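Local coordinates for adhesion and penetration protein autotransporter (Haemophilus influenzae, PDB 3SYJ) that promotes bacterial adherence to and invasion of host cells, self-associates in bacterial aggregation, and is probably a serine protease in its N-terminal part, at residues P89-F94 with F473-G478; H122-E127 with S405-G410; G398-R403 with E419-I424; H413-G418 with E434-D439. All coordinates share one frame; numbering follows the deposited sequence.

Interaction 1: residues P89-F94 with F473-G478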
loop_
_atom_site.group_PDB
_atom_site.type_symbol
_atom_site.label_atom_id
_atom_site.label_comp_id
_atom_site.label_asym_id
_atom_site.label_seq_id
_atom_site.Cartn_x
_atom_site.Cartn_y
_atom_site.Cartn_z
ATOM N N PRO A 89 4.694 -22.193 49.664
ATOM C CA PRO A 89 3.745 -23.294 49.913
ATOM C C PRO A 89 3.242 -24.001 48.635
ATOM O O PRO A 89 2.796 -25.145 48.723
ATOM C CB PRO A 89 2.591 -22.599 50.653
ATOM C CG PRO A 89 2.715 -21.148 50.250
ATOM C CD PRO A 89 4.198 -20.923 50.222
ATOM N N ASP A 90 3.328 -23.344 47.479
ATOM C CA ASP A 90 2.960 -23.978 46.208
ATOM C C ASP A 90 3.791 -25.218 45.892
ATOM O O ASP A 90 3.411 -26.027 45.047
ATOM C CB ASP A 90 3.078 -22.987 45.044
ATOM C CG ASP A 90 2.033 -21.895 45.105
ATOM O OD1 ASP A 90 1.289 -21.866 46.106
ATOM O OD2 ASP A 90 1.962 -21.067 44.172
ATOM N N GLN A 91 4.924 -25.368 46.565
ATOM C CA GLN A 91 5.841 -26.455 46.239
ATOM C C GLN A 91 5.388 -27.786 46.809
ATOM O O GLN A 91 5.699 -28.840 46.257
ATOM C CB GLN A 91 7.264 -26.154 46.710
ATOM C CG GLN A 91 8.216 -27.327 46.499
ATOM C CD GLN A 91 9.681 -26.961 46.716
ATOM O OE1 GLN A 91 10.012 -26.164 47.609
ATOM N NE2 GLN A 91 10.567 -27.545 45.901
ATOM N N HIS A 92 4.662 -27.736 47.923
ATOM C CA HIS A 92 4.189 -28.957 48.566
ATOM C C HIS A 92 5.308 -29.979 48.708
ATOM O O HIS A 92 5.180 -31.130 48.263
ATOM C CB HIS A 92 3.036 -29.562 47.767
ATOM C CG HIS A 92 1.808 -28.713 47.758
ATOM N ND1 HIS A 92 0.761 -28.910 48.632
ATOM C CD2 HIS A 92 1.470 -27.646 46.999
ATOM C CE1 HIS A 92 -0.176 -28.008 48.402
ATOM N NE2 HIS A 92 0.228 -27.229 47.417
ATOM N N ARG A 93 6.412 -29.566 49.324
ATOM C CA ARG A 93 7.520 -30.487 49.525
ATOM C C ARG A 93 7.042 -31.721 50.300
ATOM O O ARG A 93 6.231 -31.622 51.223
ATOM C CB ARG A 93 8.695 -29.802 50.221
ATOM C CG ARG A 93 10.033 -30.421 49.859
ATOM C CD ARG A 93 11.181 -29.807 50.649
ATOM N NE ARG A 93 11.659 -28.556 50.069
ATOM C CZ ARG A 93 11.636 -27.390 50.702
ATOM N NH1 ARG A 93 11.162 -27.307 51.944
ATOM N NH2 ARG A 93 12.094 -26.306 50.097
ATOM N N PHE A 94 7.530 -32.885 49.899
ATOM C CA PHE A 94 7.047 -34.136 50.458
ATOM C C PHE A 94 8.113 -34.796 51.327
ATOM O O PHE A 94 9.287 -34.836 50.962
ATOM C CB PHE A 94 6.611 -35.068 49.332
ATOM C CG PHE A 94 5.913 -36.307 49.802
ATOM C CD1 PHE A 94 4.586 -36.264 50.200
ATOM C CD2 PHE A 94 6.578 -37.520 49.830
ATOM C CE1 PHE A 94 3.940 -37.411 50.635
ATOM C CE2 PHE A 94 5.943 -38.663 50.256
ATOM C CZ PHE A 94 4.617 -38.611 50.662
ATOM N N PHE A 473 1.476 -27.041 40.419
ATOM C CA PHE A 473 2.737 -27.338 39.761
ATOM C C PHE A 473 3.866 -27.161 40.780
ATOM O O PHE A 473 4.221 -26.041 41.158
ATOM C CB PHE A 473 2.953 -26.417 38.558
ATOM C CG PHE A 473 1.855 -26.488 37.533
ATOM C CD1 PHE A 473 1.965 -27.323 36.438
ATOM C CD2 PHE A 473 0.709 -25.716 37.670
ATOM C CE1 PHE A 473 0.949 -27.386 35.491
ATOM C CE2 PHE A 473 -0.307 -25.778 36.728
ATOM C CZ PHE A 473 -0.187 -26.612 35.642
ATOM N N GLY A 474 4.420 -28.275 41.242
ATOM C CA GLY A 474 5.518 -28.220 42.183
ATOM C C GLY A 474 6.847 -27.992 41.491
ATOM O O GLY A 474 6.899 -27.431 40.399
ATOM N N PHE A 475 7.917 -28.433 42.144
ATOM C CA PHE A 475 9.282 -28.321 41.638
ATOM C C PHE A 475 9.384 -28.826 40.212
ATOM O O PHE A 475 9.185 -30.013 39.961
ATOM C CB PHE A 475 10.213 -29.138 42.534
ATOM C CG PHE A 475 11.645 -29.166 42.084
ATOM C CD1 PHE A 475 12.465 -28.069 42.281
ATOM C CD2 PHE A 475 12.192 -30.313 41.513
ATOM C CE1 PHE A 475 13.798 -28.098 41.890
ATOM C CE2 PHE A 475 13.532 -30.352 41.117
ATOM C CZ PHE A 475 14.334 -29.242 41.310
ATOM N N ARG A 476 9.680 -27.912 39.290
ATOM C CA ARG A 476 9.868 -28.201 37.857
ATOM C C ARG A 476 8.580 -28.532 37.080
ATOM O O ARG A 476 8.607 -28.757 35.870
ATOM C CB ARG A 476 10.967 -29.241 37.629
ATOM C CG ARG A 476 12.352 -28.678 37.888
ATOM C CD ARG A 476 13.419 -29.736 37.720
ATOM N NE ARG A 476 14.722 -29.225 38.123
ATOM C CZ ARG A 476 15.817 -29.971 38.217
ATOM N NH1 ARG A 476 15.767 -31.270 37.939
ATOM N NH2 ARG A 476 16.960 -29.417 38.590
ATOM N N GLY A 477 7.457 -28.527 37.787
ATOM C CA GLY A 477 6.152 -28.615 37.157
ATOM C C GLY A 477 5.996 -29.781 36.209
ATOM O O GLY A 477 6.505 -30.873 36.466
ATOM N N GLY A 478 5.302 -29.520 35.102
ATOM C CA GLY A 478 4.863 -30.536 34.160
ATOM C C GLY A 478 3.703 -29.996 33.330
ATOM O O GLY A 478 3.413 -28.795 33.380
HETATM O O HOH W 1 7.413 -29.920 44.615
#
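Phe-473 meets Asp-90 through backbone alone, its O lying 4.0 Å from Asp-90 O. Its CB points away from 89-94, and the ring packs on Ala-499 and Ile-501 of strand 499-502. OD1 of Asp-90 forms a salt bridge with Arg-491, and OD2 accepts a hydrogen bond from Asn-494 N.

Gly-474 comes next. Gly-474 and Gln-91 have the closest CA atoms across the contact, 4.4 Å apart. Gly-474 CA is also 4.1 Å from Gln-91 O. Gly-474 has no side chain, consistent with this close approach to Gln-91 O.

At Phe-475 the link is a water. It gives a hydrogen bond to Gln-91 O at 2.6 Å and takes one from Phe-475 N at 2.9 Å. The water thus serves both backbone groups, and no direct hydrogen bond joins the segments. The side chains of Gln-91 and Phe-475 run side by side in the same direction. The extended Gln-91 chain carries its amide alongside Phe-475 CB, with the amide and ring planes 30° apart. Phe-475 CG is anti to the backbone N, chi1 177°, and the ring runs beside the Gln-91 chain.

Arg-476 lays its CG over one face of the Phe-475 ring, 3.8 Å above the plane and offset toward the rim. Its guanidinium pairs with Asp-50. Gly-477 N then bonds back to Gly-474 O at 2.9 Å.

This bond closes a type II beta turn between strands 471-473 and 478-481. The contact is a corner of the passenger beta-helix, with a loop of the Peptidase S6 region seated against it.

Interaction 2: residues H122-E127 with S405-G410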
loop_
_atom_site.group_PDB
_atom_site.type_symbol
_atom_site.label_atom_id
_atom_site.label_comp_id
_atom_site.label_asym_id
_atom_site.label_seq_id
_atom_site.Cartn_x
_atom_site.Cartn_y
_atom_site.Cartn_z
ATOM N N HIS A 122 9.531 -44.841 51.926
ATOM C CA HIS A 122 8.189 -45.402 51.956
ATOM C C HIS A 122 7.388 -45.116 50.684
ATOM O O HIS A 122 6.381 -45.775 50.431
ATOM C CB HIS A 122 7.426 -44.992 53.230
ATOM C CG HIS A 122 6.781 -43.641 53.163
ATOM N ND1 HIS A 122 7.483 -42.489 52.878
ATOM C CD2 HIS A 122 5.500 -43.256 53.385
ATOM C CE1 HIS A 122 6.660 -41.457 52.906
ATOM N NE2 HIS A 122 5.450 -41.894 53.209
ATOM N N LYS A 123 7.853 -44.161 49.878
ATOM C CA LYS A 123 7.192 -43.826 48.616
ATOM C C LYS A 123 8.182 -43.698 47.464
ATOM O O LYS A 123 9.342 -43.352 47.686
ATOM C CB LYS A 123 6.434 -42.510 48.748
ATOM C CG LYS A 123 5.218 -42.561 49.657
ATOM C CD LYS A 123 4.056 -43.288 49.015
ATOM C CE LYS A 123 2.832 -43.230 49.922
ATOM N NZ LYS A 123 1.623 -43.833 49.284
ATOM N N PHE A 124 7.728 -43.966 46.239
ATOM C CA PHE A 124 8.524 -43.659 45.047
ATOM C C PHE A 124 8.729 -42.150 44.992
ATOM O O PHE A 124 7.778 -41.394 45.181
ATOM C CB PHE A 124 7.822 -44.088 43.759
ATOM C CG PHE A 124 7.759 -45.576 43.549
ATOM C CD1 PHE A 124 8.432 -46.444 44.386
ATOM C CD2 PHE A 124 7.040 -46.101 42.480
ATOM C CE1 PHE A 124 8.370 -47.816 44.173
ATOM C CE2 PHE A 124 6.982 -47.472 42.260
ATOM C CZ PHE A 124 7.644 -48.329 43.106
ATOM N N VAL A 125 9.958 -41.709 44.730
ATOM C CA VAL A 125 10.237 -40.280 44.629
ATOM C C VAL A 125 9.880 -39.758 43.243
ATOM O O VAL A 125 10.328 -40.301 42.240
ATOM C CB VAL A 125 11.718 -39.957 44.942
ATOM C CG1 VAL A 125 12.016 -38.476 44.658
ATOM C CG2 VAL A 125 12.060 -40.333 46.385
ATOM N N THR A 126 9.079 -38.700 43.192
ATOM C CA THR A 126 8.567 -38.188 41.922
ATOM C C THR A 126 9.295 -36.931 41.432
ATOM O O THR A 126 9.263 -36.615 40.245
ATOM C CB THR A 126 7.078 -37.833 42.048
ATOM O OG1 THR A 126 6.902 -36.921 43.142
ATOM C CG2 THR A 126 6.227 -39.101 42.281
ATOM N N GLU A 127 9.939 -36.207 42.344
ATOM C CA GLU A 127 10.477 -34.878 42.033
ATOM C C GLU A 127 11.738 -34.899 41.174
ATOM O O GLU A 127 12.076 -33.901 40.544
ATOM C CB GLU A 127 10.743 -34.087 43.323
ATOM C CG GLU A 127 9.494 -33.591 44.060
ATOM C CD GLU A 127 8.804 -34.676 44.875
ATOM O OE1 GLU A 127 9.371 -35.782 44.986
ATOM O OE2 GLU A 127 7.689 -34.419 45.401
ATOM N N SER A 405 2.258 -42.028 44.262
ATOM C CA SER A 405 3.381 -41.628 43.418
ATOM C C SER A 405 3.314 -42.299 42.049
ATOM O O SER A 405 3.358 -43.530 41.945
ATOM C CB SER A 405 4.701 -42.014 44.084
ATOM O OG SER A 405 4.924 -41.266 45.263
ATOM N N LYS A 406 3.219 -41.492 41.000
ATOM C CA LYS A 406 3.160 -42.021 39.640
ATOM C C LYS A 406 4.440 -41.708 38.891
ATOM O O LYS A 406 4.781 -40.544 38.688
ATOM C CB LYS A 406 1.951 -41.460 38.877
ATOM C CG LYS A 406 2.111 -41.455 37.344
ATOM C CD LYS A 406 1.758 -42.800 36.730
ATOM C CE LYS A 406 1.961 -42.822 35.212
ATOM N NZ LYS A 406 3.394 -42.831 34.817
ATOM N N ILE A 407 5.149 -42.755 38.491
ATOM C CA ILE A 407 6.376 -42.588 37.723
ATOM C C ILE A 407 6.359 -43.493 36.500
ATOM O O ILE A 407 5.364 -44.159 36.233
ATOM C CB ILE A 407 7.640 -42.860 38.571
ATOM C CG1 ILE A 407 7.611 -44.267 39.169
ATOM C CG2 ILE A 407 7.774 -41.833 39.677
ATOM C CD1 ILE A 407 8.860 -44.597 39.969
ATOM N N GLY A 408 7.458 -43.518 35.758
ATOM C CA GLY A 408 7.503 -44.246 34.507
ATOM C C GLY A 408 6.942 -43.408 33.370
ATOM O O GLY A 408 6.118 -42.509 33.583
ATOM N N LYS A 409 7.398 -43.694 32.156
ATOM C CA LYS A 409 6.972 -42.931 30.992
ATOM C C LYS A 409 5.564 -43.301 30.522
ATOM O O LYS A 409 5.000 -42.614 29.678
ATOM C CB LYS A 409 7.955 -43.126 29.837
ATOM C CG LYS A 409 9.343 -42.553 30.070
ATOM C CD LYS A 409 10.239 -42.879 28.890
ATOM C CE LYS A 409 11.669 -42.442 29.146
ATOM N NZ LYS A 409 11.751 -40.970 29.383
ATOM N N GLY A 410 5.007 -44.385 31.059
ATOM C CA GLY A 410 3.703 -44.864 30.624
ATOM C C GLY A 410 2.518 -44.087 31.170
ATOM O O GLY A 410 2.683 -43.121 31.923
HETATM O O HOH W 2 1.757 -44.393 45.965
#
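A parallel sheet of the beta-helix meets the Peptidase S6 region here, and Ser-405 and Ile-407 on strand 403-407 touch Phe-124 and Thr-126. The direct hydrogen bond runs from Ser-405 OG to Phe-124 O, 2.9 Å long. The hydroxyl lies in the carbonyl plane, on a lone pair of the oxygen. Ser-405 OG is anti to its own carbonyl carbon (chi1 -67°), which turns it to the loop backbone.

Apolar contacts lie around this bond. Thr-126 CG2 sits 3.8 Å from Ser-405 CB and also touches Ile-407 CG2. The Phe-124 and Ile-407 side chains cross at about a right angle. Ile-407 CD1 comes obliquely to the ring, 3.4 Å from Phe-124 CD2. The other Ile-407 branch, CG2, faces Val-125 O at 3.9 Å.

A water accepts from Ser-405 N and, weakly, from Lys-123 NZ. Lys-123 NZ is held mainly by Arg-403 O and by a salt bridge to Asp-402. Thr-126 OG1 has its main partner in Ser-425 OG on the next strand. Loop 122-127 lies across the sheet, meeting Ser-405, Ser-425 and, on strand 449-452, Val-452. Its backbone bonds to Ala-382 and Asn-65, and strand 96-100 touches it through Tyr-96.

Interaction 3: residues G398-R403 with E419-I424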
loop_
_atom_site.group_PDB
_atom_site.type_symbol
_atom_site.label_atom_id
_atom_site.label_comp_id
_atom_site.label_asym_id
_atom_site.label_seq_id
_atom_site.Cartn_x
_atom_site.Cartn_y
_atom_site.Cartn_z
ATOM N N GLY A 398 -8.099 -44.558 46.199
ATOM C CA GLY A 398 -6.996 -44.455 47.137
ATOM C C GLY A 398 -7.480 -44.275 48.564
ATOM O O GLY A 398 -8.657 -44.477 48.863
ATOM N N VAL A 399 -6.568 -43.872 49.442
ATOM C CA VAL A 399 -6.831 -43.804 50.872
ATOM C C VAL A 399 -6.615 -42.384 51.368
ATOM O O VAL A 399 -5.661 -41.724 50.957
ATOM C CB VAL A 399 -5.873 -44.735 51.621
ATOM C CG1 VAL A 399 -5.984 -44.524 53.122
ATOM C CG2 VAL A 399 -6.136 -46.186 51.227
ATOM N N GLU A 400 -7.492 -41.920 52.255
ATOM C CA GLU A 400 -7.418 -40.550 52.756
ATOM C C GLU A 400 -6.076 -40.286 53.434
ATOM O O GLU A 400 -5.559 -41.144 54.146
ATOM C CB GLU A 400 -8.569 -40.269 53.722
ATOM C CG GLU A 400 -8.684 -38.811 54.145
ATOM C CD GLU A 400 -9.868 -38.561 55.072
ATOM O OE1 GLU A 400 -10.599 -39.519 55.390
ATOM O OE2 GLU A 400 -10.074 -37.405 55.483
ATOM N N HIS A 401 -5.514 -39.102 53.197
ATOM C CA HIS A 401 -4.213 -38.706 53.758
ATOM C C HIS A 401 -3.035 -39.489 53.182
ATOM O O HIS A 401 -1.940 -39.479 53.744
ATOM C CB HIS A 401 -4.207 -38.791 55.294
ATOM C CG HIS A 401 -5.241 -37.927 55.947
ATOM N ND1 HIS A 401 -6.126 -38.405 56.891
ATOM C CD2 HIS A 401 -5.553 -36.621 55.767
ATOM C CE1 HIS A 401 -6.927 -37.427 57.275
ATOM N NE2 HIS A 401 -6.604 -36.335 56.606
ATOM N N ASP A 402 -3.264 -40.175 52.068
ATOM C CA ASP A 402 -2.191 -40.886 51.392
ATOM C C ASP A 402 -1.955 -40.320 49.997
ATOM O O ASP A 402 -2.902 -40.052 49.259
ATOM C CB ASP A 402 -2.488 -42.381 51.304
ATOM C CG ASP A 402 -1.436 -43.130 50.504
ATOM O OD1 ASP A 402 -0.467 -43.633 51.116
ATOM O OD2 ASP A 402 -1.566 -43.197 49.263
ATOM N N ARG A 403 -0.684 -40.144 49.646
ATOM C CA ARG A 403 -0.298 -39.644 48.335
ATOM C C ARG A 403 0.169 -40.798 47.455
ATOM O O ARG A 403 1.014 -41.600 47.861
ATOM C CB ARG A 403 0.832 -38.620 48.474
ATOM C CG ARG A 403 0.905 -37.590 47.364
ATOM C CD ARG A 403 2.187 -36.778 47.475
ATOM N NE ARG A 403 3.327 -37.580 47.057
ATOM C CZ ARG A 403 4.511 -37.086 46.711
ATOM N NH1 ARG A 403 4.731 -35.774 46.745
ATOM N NH2 ARG A 403 5.473 -37.912 46.325
ATOM N N GLU A 419 -15.849 -40.497 45.133
ATOM C CA GLU A 419 -14.904 -39.508 45.634
ATOM C C GLU A 419 -13.667 -40.200 46.162
ATOM O O GLU A 419 -13.691 -40.781 47.243
ATOM C CB GLU A 419 -15.543 -38.697 46.757
ATOM C CG GLU A 419 -14.547 -37.903 47.583
ATOM C CD GLU A 419 -15.164 -37.330 48.846
ATOM O OE1 GLU A 419 -16.365 -37.589 49.094
ATOM O OE2 GLU A 419 -14.450 -36.625 49.594
ATOM N N ASN A 420 -12.582 -40.154 45.397
ATOM C CA ASN A 420 -11.318 -40.679 45.885
ATOM C C ASN A 420 -10.740 -39.688 46.867
ATOM O O ASN A 420 -10.613 -38.497 46.566
ATOM C CB ASN A 420 -10.329 -40.911 44.752
ATOM C CG ASN A 420 -8.948 -41.284 45.260
ATOM O OD1 ASN A 420 -8.809 -41.988 46.264
ATOM N ND2 ASN A 420 -7.918 -40.813 44.569
ATOM N N LYS A 421 -10.403 -40.159 48.054
ATOM C CA LYS A 421 -9.904 -39.237 49.055
ATOM C C LYS A 421 -8.373 -39.140 49.070
ATOM O O LYS A 421 -7.814 -38.236 49.689
ATOM C CB LYS A 421 -10.490 -39.554 50.427
ATOM C CG LYS A 421 -11.757 -38.766 50.717
ATOM C CD LYS A 421 -12.449 -39.254 51.971
ATOM C CE LYS A 421 -13.105 -40.606 51.733
ATOM N NZ LYS A 421 -13.959 -41.016 52.883
ATOM N N GLY A 422 -7.703 -40.051 48.364
ATOM C CA GLY A 422 -6.260 -39.989 48.227
ATOM C C GLY A 422 -5.851 -38.863 47.294
ATOM O O GLY A 422 -6.668 -38.350 46.522
ATOM N N SER A 423 -4.587 -38.467 47.359
ATOM C CA SER A 423 -4.061 -37.493 46.407
ATOM C C SER A 423 -3.036 -38.144 45.478
ATOM O O SER A 423 -2.832 -39.354 45.514
ATOM C CB SER A 423 -3.448 -36.298 47.140
ATOM O OG SER A 423 -2.381 -36.720 47.972
ATOM N N ILE A 424 -2.393 -37.342 44.641
ATOM C CA ILE A 424 -1.420 -37.888 43.703
ATOM C C ILE A 424 -0.275 -36.929 43.399
ATOM O O ILE A 424 -0.465 -35.708 43.340
ATOM C CB ILE A 424 -2.096 -38.306 42.380
ATOM C CG1 ILE A 424 -1.100 -39.019 41.453
ATOM C CG2 ILE A 424 -2.707 -37.094 41.697
ATOM C CD1 ILE A 424 -1.751 -39.860 40.374
HETATM O O HOH W 3 -10.909 -43.008 49.098
HETATM O O HOH W 4 -5.785 -37.216 51.172
#
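The amide of Asn-420 is gripped from both faces by backbone N-H groups. Gly-398 N reaches OD1 of Asn-420 from one face at 2.7 Å, and Gly-422 N reaches the same OD1 from the opposite face at 3.1 Å. Each donor stands well above the amide plane. The second bond makes an Asx turn, and the first ties that turn to the preceding coil of the beta-helix. With CG anti to the backbone N, chi1 172°, the amide reaches the Gly-398 backbone. ND2 of Asn-420 bonds to Ala-445 O, so one side chain spans three successive coils.

The His-401 ring has Glu-400 CG over the centre of one face. Glu-400 in turn crosses Lys-421 obliquely, CB to CB at 3.9 Å. Their charged ends stay beyond salt-bridge range, with Glu-400 OE1 4.5 Å from Lys-421 NZ.

Residues 399-402 form a type II beta turn. Two waters bridge the segments. One joins Gly-398 O to Lys-421 N, and the other joins His-401 N to Lys-421 O. Parallel strand pairing begins at Arg-403 and Ser-423. Arg-403 NH2 hydrogen-bonds to Tyr-96 OH, and the guanidinium makes a cation-pi contact with Phe-94. Ser-423 N bonds to Asp-402 O at 3.0 Å, and Ser-423 OG rests 3.5 Å from Arg-403 CG.

Interaction 4: residues H413-G418 with E434-D439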
loop_
_atom_site.group_PDB
_atom_site.type_symbol
_atom_site.label_atom_id
_atom_site.label_comp_id
_atom_site.label_asym_id
_atom_site.label_seq_id
_atom_site.Cartn_x
_atom_site.Cartn_y
_atom_site.Cartn_z
ATOM N N HIS A 413 -4.452 -44.405 33.461
ATOM C CA HIS A 413 -5.782 -43.903 33.148
ATOM C C HIS A 413 -6.686 -44.101 34.367
ATOM O O HIS A 413 -7.198 -45.188 34.594
ATOM C CB HIS A 413 -6.322 -44.624 31.904
ATOM C CG HIS A 413 -7.697 -44.201 31.492
ATOM N ND1 HIS A 413 -8.286 -43.039 31.938
ATOM C CD2 HIS A 413 -8.587 -44.770 30.644
ATOM C CE1 HIS A 413 -9.487 -42.920 31.401
ATOM N NE2 HIS A 413 -9.694 -43.958 30.611
ATOM N N VAL A 414 -6.857 -43.050 35.158
ATOM C CA VAL A 414 -7.652 -43.137 36.385
ATOM C C VAL A 414 -9.146 -43.145 36.085
ATOM O O VAL A 414 -9.678 -42.218 35.465
ATOM C CB VAL A 414 -7.336 -41.970 37.339
ATOM C CG1 VAL A 414 -8.222 -42.026 38.589
ATOM C CG2 VAL A 414 -5.876 -42.000 37.714
ATOM N N GLN A 415 -9.824 -44.194 36.539
ATOM C CA GLN A 415 -11.221 -44.395 36.189
ATOM C C GLN A 415 -11.988 -45.101 37.307
ATOM O O GLN A 415 -12.863 -45.926 37.042
ATOM C CB GLN A 415 -11.307 -45.215 34.897
ATOM C CG GLN A 415 -12.419 -44.807 33.955
ATOM C CD GLN A 415 -12.364 -45.575 32.644
ATOM O OE1 GLN A 415 -12.498 -44.997 31.563
ATOM N NE2 GLN A 415 -12.156 -46.885 32.736
ATOM N N ALA A 416 -11.660 -44.785 38.555
ATOM C CA ALA A 416 -12.371 -45.374 39.684
ATOM C C ALA A 416 -13.707 -44.661 39.927
ATOM O O ALA A 416 -14.031 -43.681 39.251
ATOM C CB ALA A 416 -11.502 -45.328 40.931
ATOM N N LYS A 417 -14.478 -45.146 40.897
ATOM C CA LYS A 417 -15.813 -44.606 41.140
ATOM C C LYS A 417 -15.918 -43.817 42.424
ATOM O O LYS A 417 -15.411 -44.230 43.469
ATOM C CB LYS A 417 -16.872 -45.718 41.153
ATOM C CG LYS A 417 -17.361 -46.128 39.763
ATOM C CD LYS A 417 -18.482 -47.168 39.825
ATOM C CE LYS A 417 -19.744 -46.607 40.469
ATOM N NZ LYS A 417 -20.903 -47.549 40.351
ATOM N N GLY A 418 -16.607 -42.687 42.337
ATOM C CA GLY A 418 -16.922 -41.892 43.504
ATOM C C GLY A 418 -15.869 -40.865 43.860
ATOM O O GLY A 418 -15.096 -40.412 43.013
ATOM N N GLU A 434 -10.310 -39.603 34.592
ATOM C CA GLU A 434 -11.685 -39.890 34.203
ATOM C C GLU A 434 -12.454 -40.648 35.289
ATOM O O GLU A 434 -13.071 -41.674 35.005
ATOM C CB GLU A 434 -11.729 -40.670 32.875
ATOM C CG GLU A 434 -12.990 -40.386 32.053
ATOM C CD GLU A 434 -13.112 -41.229 30.795
ATOM O OE1 GLU A 434 -12.132 -41.897 30.409
ATOM O OE2 GLU A 434 -14.204 -41.219 30.189
ATOM N N GLN A 435 -12.418 -40.156 36.527
ATOM C CA GLN A 435 -13.218 -40.759 37.591
ATOM C C GLN A 435 -14.663 -40.786 37.158
ATOM O O GLN A 435 -15.142 -39.830 36.546
ATOM C CB GLN A 435 -13.150 -39.951 38.887
ATOM C CG GLN A 435 -11.975 -40.247 39.763
ATOM C CD GLN A 435 -12.102 -41.532 40.540
ATOM O OE1 GLN A 435 -12.886 -41.650 41.484
ATOM N NE2 GLN A 435 -11.298 -42.495 40.168
ATOM N N GLN A 436 -15.352 -41.870 37.504
ATOM C CA GLN A 436 -16.789 -41.994 37.288
ATOM C C GLN A 436 -17.549 -41.623 38.554
ATOM O O GLN A 436 -17.121 -41.952 39.659
ATOM C CB GLN A 436 -17.151 -43.433 36.939
ATOM C CG GLN A 436 -16.158 -44.163 36.063
ATOM C CD GLN A 436 -16.266 -43.775 34.606
ATOM O OE1 GLN A 436 -15.888 -42.670 34.214
ATOM N NE2 GLN A 436 -16.772 -44.694 33.788
ATOM N N ALA A 437 -18.692 -40.965 38.390
ATOM C CA ALA A 437 -19.580 -40.683 39.514
ATOM C C ALA A 437 -20.030 -41.986 40.165
ATOM O O ALA A 437 -20.165 -43.000 39.492
ATOM C CB ALA A 437 -20.788 -39.888 39.045
ATOM N N ASP A 438 -20.240 -41.969 41.475
ATOM C CA ASP A 438 -20.812 -43.132 42.134
ATOM C C ASP A 438 -22.334 -43.036 42.045
ATOM O O ASP A 438 -22.858 -42.126 41.403
ATOM C CB ASP A 438 -20.302 -43.290 43.575
ATOM C CG ASP A 438 -20.717 -42.144 44.496
ATOM O OD1 ASP A 438 -21.440 -41.214 44.067
ATOM O OD2 ASP A 438 -20.312 -42.186 45.675
ATOM N N ASP A 439 -23.045 -43.976 42.658
ATOM C CA ASP A 439 -24.505 -43.994 42.552
ATOM C C ASP A 439 -25.106 -42.713 43.129
ATOM O O ASP A 439 -26.122 -42.215 42.642
ATOM C CB ASP A 439 -25.104 -45.230 43.241
ATOM C CG ASP A 439 -24.760 -46.535 42.520
ATOM O OD1 ASP A 439 -24.427 -46.496 41.314
ATOM O OD2 ASP A 439 -24.826 -47.607 43.161
HETATM O O HOH W 5 -21.878 -46.582 43.502
HETATM O O HOH W 6 -22.794 -45.497 39.377
#
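Val-414 O, Ala-416 O and Gln-436 O take three backbone hydrogen bonds, which join the two segments. Glu-434 N gives to Val-414 O, Gln-436 N to Ala-416 O, and Gly-418 N to Gln-436 O, each at 2.8 Å. They carry the parallel pairing of strands 411-414 and 430-433 outward into the loops. A CA-H...O contact adds to them, from Lys-417 CA to Gln-436 O at 3.3 Å.

At the far end Lys-417 NZ makes a long salt bridge of 3.8 Å with Asp-439 OD1. A water bridges the same pair, accepting from Lys-417 NZ and donating to Asp-439 OD1. A second water accepts from Asp-439 N and, weakly, from Lys-417 NZ.

At the other end Glu-434 OE1 lies near the plane at the edge of the His-413 ring, 3.0 Å from His-413 CE1. The ring and carboxylate are 21° from coplanar.

Packing fills in between. The Gln-435 chain bends at chi2 (-77°), which brings CD of Gln-435 beside Ala-416 O. The exact placing of the Gln-435 amide is doubtful. Lys-417 CG rests 3.9 Å from Gln-436 CB. Asp-438 CB touches Gly-418 CA at 3.7 Å, while its carboxylate bonds to Asn-442.

The chemistry implies that the main chain holds these adjacent loops together. The charges of exposed Lys-417 and Asp-439 meet in a long salt bridge supplemented by two bridging waters, whereas the direct hydrogen bonds across the contact are all main chain to main chain.

From the N terminus, 89-94 opens interaction 1, which closes only at 473-478. The other three lie within that span. Interaction 2 starts at 122-127 and closes at 405-410. It crosses interaction 3, whose first segment, 398-403, precedes 405-410. Interaction 3 also crosses interaction 4, because 413-418 precedes 419-424. Interactions 2 and 4 follow in series. The first two tie the Peptidase S6 region to the beta-helix. The last two join successive coils of the helix itself. Lys-123 links interactions 2 and 3 through a salt bridge to Asp-402. Phe-94 packs against Lys-123 and Arg-403. Interaction 4 lies farther out, next to interaction 3, and does not touch interaction 1.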